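Local coordinates for 457aa long hypothetical protein (Pyrococcus horikoshii, PDB 2CSU) that is of unknown function but joins a Rossmann-type CoA-binding domain to two domains of the succinyl-CoA synthetase-like flavodoxin type, at residues A[321-335]-A[355-369]. Residues are numbered along the deposited sequence; the frame is centred on the assembly and turned at random.
Sequences ATLEEKTIEELRSFL and DYYRTAKLLLQDPNV
Leu362 of helix 355-365 pushes into a hole formed by Thr327, Glu330, Leu331 and Phe334 of helix 325-334, which runs antiparallel to it (174°) with the axes 10.1 Å apart. This is the tight part. The two methyls of Leu362 split the work: CD1 sits at the edge of the Phe334 ring, in plane, 3.7 Å from Phe334 CE2, and also touches Leu331 CD2, while CD2 lies against the aliphatic stem and carboxylate of Glu330. Phe334 answers as a knob among Asp355, Arg358, Thr359 and Leu362. With chi1 at 72°, its CG stands between the backbone N and the carbonyl carbon, which turns the ring onto the neighbouring helix.

Arg358 covers one face of that ring. Its chain bends at chi3 (88°), laying CD over the ring and the guanidinium nearly parallel to it, an off-centre cation-pi stack with Arg358 CZ 4.2 Å from the Phe334 centroid. This is the solvent side: Arg358 NH2 donates to a water 2.7 Å away that also bonds Ser333 OG, and Glu330 stays too far for a salt bridge.

At the other end, buried Asp366 does most of the polar work, beside a weak bond from Asn368 ND2 to Thr322 O. Asp366 OD2 takes Glu324 N on the syn lone pair, at 2.8 Å and nearly straight, and Thr327 OG1 at 3.0 Å on the anti side, somewhat out of the carboxylate plane. OD1 accepts Asn368 N, closing an Asx turn. Nearby, Leu323 CD2 packs on Leu363 and Val369, whose side chains also reach strand 295-300.

Helix 355-365 packs on strands 295-300 and 371-377 with its other side; helix 325-334 lies against it as the outer member. Since Glu324 is the N-cap residue, the Asp366 carboxylate meets the start of helix 325-334, where the helix dipole would probably favour its negative charge.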
# COMPACT_ATOMS: atom_id res chain seq x y z
N ALA A 321 7.10 -6.72 -25.52
CA ALA A 321 7.92 -7.38 -26.52
C ALA A 321 7.09 -8.29 -27.44
O ALA A 321 5.95 -8.65 -27.11
CB ALA A 321 9.01 -8.20 -25.84
N THR A 322 7.65 -8.63 -28.59
CA THR A 322 6.98 -9.51 -29.54
C THR A 322 7.77 -10.81 -29.45
O THR A 322 8.97 -10.82 -29.72
CB THR A 322 7.04 -8.99 -30.99
OG1 THR A 322 6.41 -7.71 -31.07
CG2 THR A 322 6.30 -9.96 -31.92
N LEU A 323 7.10 -11.88 -29.05
CA LEU A 323 7.75 -13.17 -28.89
C LEU A 323 8.02 -13.90 -30.20
O LEU A 323 7.43 -13.56 -31.23
CB LEU A 323 6.90 -14.07 -27.98
CG LEU A 323 6.43 -13.45 -26.66
CD1 LEU A 323 5.65 -14.48 -25.87
CD2 LEU A 323 7.63 -12.94 -25.87
N GLU A 324 8.92 -14.88 -30.17
CA GLU A 324 9.22 -15.67 -31.36
C GLU A 324 8.19 -16.79 -31.46
O GLU A 324 7.64 -17.21 -30.44
CB GLU A 324 10.64 -16.27 -31.29
CG GLU A 324 11.74 -15.25 -31.55
CD GLU A 324 13.06 -15.89 -31.94
OE1 GLU A 324 13.54 -16.76 -31.20
OE2 GLU A 324 13.62 -15.50 -32.99
N GLU A 325 7.91 -17.25 -32.68
CA GLU A 325 6.95 -18.34 -32.80
C GLU A 325 7.40 -19.58 -32.02
O GLU A 325 6.61 -20.26 -31.37
CB GLU A 325 6.82 -18.69 -34.29
CG GLU A 325 5.40 -18.45 -34.82
CD GLU A 325 4.46 -19.46 -34.19
OE1 GLU A 325 4.05 -19.24 -33.06
OE2 GLU A 325 4.15 -20.45 -34.85
N LYS A 326 8.70 -19.88 -32.12
CA LYS A 326 9.24 -21.04 -31.42
C LYS A 326 8.84 -21.03 -29.94
O LYS A 326 8.44 -22.03 -29.36
CB LYS A 326 10.76 -21.02 -31.54
CG LYS A 326 11.22 -21.10 -33.00
CD LYS A 326 12.62 -20.51 -33.20
CE LYS A 326 12.72 -19.64 -34.46
NZ LYS A 326 13.49 -18.44 -34.17
N THR A 327 9.00 -19.84 -29.32
CA THR A 327 8.65 -19.72 -27.91
C THR A 327 7.14 -19.81 -27.70
O THR A 327 6.65 -20.51 -26.83
CB THR A 327 9.17 -18.37 -27.41
OG1 THR A 327 10.59 -18.32 -27.57
CG2 THR A 327 8.84 -18.20 -25.92
N ILE A 328 6.39 -19.12 -28.56
CA ILE A 328 4.93 -19.17 -28.51
C ILE A 328 4.41 -20.60 -28.68
O ILE A 328 3.46 -21.00 -28.01
CB ILE A 328 4.33 -18.30 -29.63
CG1 ILE A 328 4.77 -16.85 -29.43
CG2 ILE A 328 2.81 -18.42 -29.64
CD1 ILE A 328 4.46 -15.96 -30.61
N GLU A 329 5.03 -21.35 -29.58
CA GLU A 329 4.62 -22.72 -29.84
C GLU A 329 4.79 -23.64 -28.64
O GLU A 329 3.89 -24.42 -28.34
CB GLU A 329 5.38 -23.31 -31.04
CG GLU A 329 4.77 -22.97 -32.38
CD GLU A 329 5.36 -23.78 -33.52
OE1 GLU A 329 4.92 -23.58 -34.68
OE2 GLU A 329 6.26 -24.61 -33.27
N GLU A 330 5.93 -23.55 -27.97
CA GLU A 330 6.16 -24.40 -26.81
C GLU A 330 5.21 -24.02 -25.68
O GLU A 330 4.76 -24.89 -24.93
CB GLU A 330 7.63 -24.21 -26.38
CG GLU A 330 8.44 -25.13 -25.46
CD GLU A 330 9.94 -25.13 -25.33
OE1 GLU A 330 10.81 -24.93 -26.19
OE2 GLU A 330 10.20 -25.37 -24.16
N LEU A 331 4.90 -22.73 -25.55
CA LEU A 331 3.97 -22.28 -24.51
C LEU A 331 2.63 -22.97 -24.73
O LEU A 331 2.00 -23.49 -23.80
CB LEU A 331 3.80 -20.76 -24.58
CG LEU A 331 4.96 -19.90 -24.05
CD1 LEU A 331 4.67 -18.42 -24.33
CD2 LEU A 331 5.13 -20.13 -22.55
N ARG A 332 2.20 -22.96 -25.99
CA ARG A 332 0.94 -23.56 -26.41
C ARG A 332 0.89 -25.07 -26.18
O ARG A 332 -0.19 -25.65 -26.11
CB ARG A 332 0.75 -23.24 -27.90
CG ARG A 332 -0.57 -23.65 -28.51
CD ARG A 332 -0.91 -22.62 -29.58
NE ARG A 332 0.26 -22.28 -30.38
CZ ARG A 332 0.39 -21.18 -31.12
NH1 ARG A 332 -0.59 -20.28 -31.15
NH2 ARG A 332 1.50 -20.98 -31.82
N SER A 333 2.04 -25.71 -26.05
CA SER A 333 2.07 -27.15 -25.86
C SER A 333 1.76 -27.62 -24.44
O SER A 333 1.07 -28.63 -24.26
CB SER A 333 3.42 -27.72 -26.29
OG SER A 333 4.41 -27.46 -25.31
N PHE A 334 2.23 -26.89 -23.43
CA PHE A 334 1.98 -27.32 -22.06
C PHE A 334 0.97 -26.50 -21.28
O PHE A 334 0.57 -26.89 -20.18
CB PHE A 334 3.30 -27.39 -21.30
CG PHE A 334 3.89 -26.04 -20.99
CD1 PHE A 334 3.54 -25.37 -19.82
CD2 PHE A 334 4.80 -25.45 -21.86
CE1 PHE A 334 4.09 -24.11 -19.52
CE2 PHE A 334 5.36 -24.20 -21.57
CZ PHE A 334 5.01 -23.53 -20.40
N LEU A 335 0.55 -25.36 -21.83
CA LEU A 335 -0.42 -24.51 -21.14
C LEU A 335 -1.84 -24.86 -21.57
O LEU A 335 -2.05 -25.46 -22.61
CB LEU A 335 -0.17 -23.04 -21.44
CG LEU A 335 1.12 -22.45 -20.86
CD1 LEU A 335 1.26 -20.98 -21.29
CD2 LEU A 335 1.08 -22.60 -19.36
N ASP A 355 4.58 -24.74 -14.19
CA ASP A 355 4.18 -23.86 -15.28
C ASP A 355 4.93 -22.53 -15.23
O ASP A 355 5.34 -21.97 -16.24
CB ASP A 355 2.67 -23.61 -15.16
CG ASP A 355 1.91 -24.89 -15.47
OD1 ASP A 355 0.96 -25.18 -14.74
OD2 ASP A 355 2.25 -25.56 -16.44
N TYR A 356 5.06 -21.99 -14.00
CA TYR A 356 5.80 -20.74 -13.83
C TYR A 356 7.27 -20.90 -14.23
O TYR A 356 7.86 -20.06 -14.89
CB TYR A 356 5.69 -20.31 -12.37
CG TYR A 356 4.56 -19.36 -12.19
CD1 TYR A 356 3.26 -19.85 -12.07
CD2 TYR A 356 4.78 -17.98 -12.12
CE1 TYR A 356 2.20 -18.98 -11.86
CE2 TYR A 356 3.72 -17.11 -11.92
CZ TYR A 356 2.44 -17.60 -11.79
OH TYR A 356 1.38 -16.74 -11.58
N TYR A 357 7.87 -22.02 -13.78
CA TYR A 357 9.26 -22.28 -14.13
C TYR A 357 9.45 -22.30 -15.65
O TYR A 357 10.28 -21.58 -16.21
CB TYR A 357 9.65 -23.65 -13.55
CG TYR A 357 10.79 -24.24 -14.30
CD1 TYR A 357 12.06 -23.67 -14.22
CD2 TYR A 357 10.62 -25.40 -15.06
CE1 TYR A 357 13.14 -24.25 -14.88
CE2 TYR A 357 11.69 -25.97 -15.73
CZ TYR A 357 12.94 -25.40 -15.64
OH TYR A 357 14.01 -25.94 -16.34
N ARG A 358 8.70 -23.14 -16.34
CA ARG A 358 8.84 -23.26 -17.78
C ARG A 358 8.61 -21.96 -18.55
O ARG A 358 9.41 -21.58 -19.39
CB ARG A 358 7.90 -24.35 -18.32
CG ARG A 358 8.34 -25.76 -17.99
CD ARG A 358 7.35 -26.78 -18.54
NE ARG A 358 7.67 -27.19 -19.91
CZ ARG A 358 7.00 -28.13 -20.57
NH1 ARG A 358 5.99 -28.75 -19.98
NH2 ARG A 358 7.35 -28.47 -21.81
N THR A 359 7.50 -21.29 -18.25
CA THR A 359 7.18 -20.04 -18.93
C THR A 359 8.24 -18.95 -18.72
O THR A 359 8.61 -18.24 -19.66
CB THR A 359 5.81 -19.50 -18.48
OG1 THR A 359 4.79 -20.47 -18.77
CG2 THR A 359 5.48 -18.21 -19.20
N ALA A 360 8.74 -18.82 -17.50
CA ALA A 360 9.74 -17.81 -17.18
C ALA A 360 11.03 -18.08 -17.95
O ALA A 360 11.64 -17.16 -18.51
CB ALA A 360 10.02 -17.79 -15.68
N LYS A 361 11.43 -19.35 -17.98
CA LYS A 361 12.63 -19.80 -18.69
C LYS A 361 12.47 -19.44 -20.17
O LYS A 361 13.34 -18.80 -20.77
CB LYS A 361 12.79 -21.32 -18.52
CG LYS A 361 13.99 -21.93 -19.23
CD LYS A 361 14.27 -23.36 -18.72
CE LYS A 361 14.89 -24.25 -19.80
NZ LYS A 361 15.14 -25.65 -19.34
N LEU A 362 11.35 -19.85 -20.74
CA LEU A 362 11.05 -19.58 -22.14
C LEU A 362 11.04 -18.09 -22.46
O LEU A 362 11.57 -17.67 -23.49
CB LEU A 362 9.69 -20.19 -22.51
CG LEU A 362 9.66 -21.68 -22.84
CD1 LEU A 362 8.23 -22.20 -22.79
CD2 LEU A 362 10.27 -21.89 -24.21
N LEU A 363 10.41 -17.29 -21.60
CA LEU A 363 10.36 -15.84 -21.83
C LEU A 363 11.74 -15.20 -21.69
O LEU A 363 12.11 -14.35 -22.49
CB LEU A 363 9.37 -15.17 -20.88
CG LEU A 363 7.90 -15.41 -21.17
CD1 LEU A 363 7.05 -14.84 -20.04
CD2 LEU A 363 7.53 -14.78 -22.50
N LEU A 364 12.50 -15.62 -20.67
CA LEU A 364 13.84 -15.08 -20.46
C LEU A 364 14.82 -15.50 -21.56
O LEU A 364 15.88 -14.89 -21.72
CB LEU A 364 14.39 -15.52 -19.09
CG LEU A 364 13.77 -14.92 -17.82
CD1 LEU A 364 14.28 -15.67 -16.61
CD2 LEU A 364 14.12 -13.44 -17.71
N GLN A 365 14.48 -16.54 -22.30
CA GLN A 365 15.35 -17.02 -23.37
C GLN A 365 15.01 -16.39 -24.71
O GLN A 365 15.83 -16.37 -25.64
CB GLN A 365 15.27 -18.55 -23.48
CG GLN A 365 16.23 -19.28 -22.54
CD GLN A 365 15.99 -20.78 -22.49
OE1 GLN A 365 16.59 -21.49 -21.68
NE2 GLN A 365 15.10 -21.28 -23.36
N ASP A 366 13.80 -15.86 -24.82
CA ASP A 366 13.39 -15.22 -26.06
C ASP A 366 14.27 -14.00 -26.24
O ASP A 366 14.38 -13.16 -25.35
CB ASP A 366 11.91 -14.82 -26.00
CG ASP A 366 11.34 -14.49 -27.37
OD1 ASP A 366 11.64 -13.40 -27.90
OD2 ASP A 366 10.59 -15.33 -27.92
N PRO A 367 14.93 -13.89 -27.40
CA PRO A 367 15.82 -12.77 -27.71
C PRO A 367 15.15 -11.40 -27.75
O PRO A 367 15.85 -10.38 -27.77
CB PRO A 367 16.40 -13.16 -29.07
CG PRO A 367 15.25 -13.91 -29.70
CD PRO A 367 14.80 -14.79 -28.56
N ASN A 368 13.83 -11.35 -27.76
CA ASN A 368 13.13 -10.07 -27.81
C ASN A 368 12.66 -9.56 -26.46
O ASN A 368 12.07 -8.48 -26.37
CB ASN A 368 11.94 -10.14 -28.77
CG ASN A 368 12.36 -10.29 -30.22
OD1 ASN A 368 13.27 -9.62 -30.68
ND2 ASN A 368 11.69 -11.18 -30.94
N VAL A 369 12.90 -10.34 -25.42
CA VAL A 369 12.51 -9.95 -24.07
C VAL A 369 13.69 -9.31 -23.36
O VAL A 369 14.77 -9.90 -23.28
CB VAL A 369 12.02 -11.18 -23.25
CG1 VAL A 369 11.67 -10.75 -21.83
CG2 VAL A 369 10.81 -11.81 -23.94
O HOH W 1 5.67 -29.77 -23.41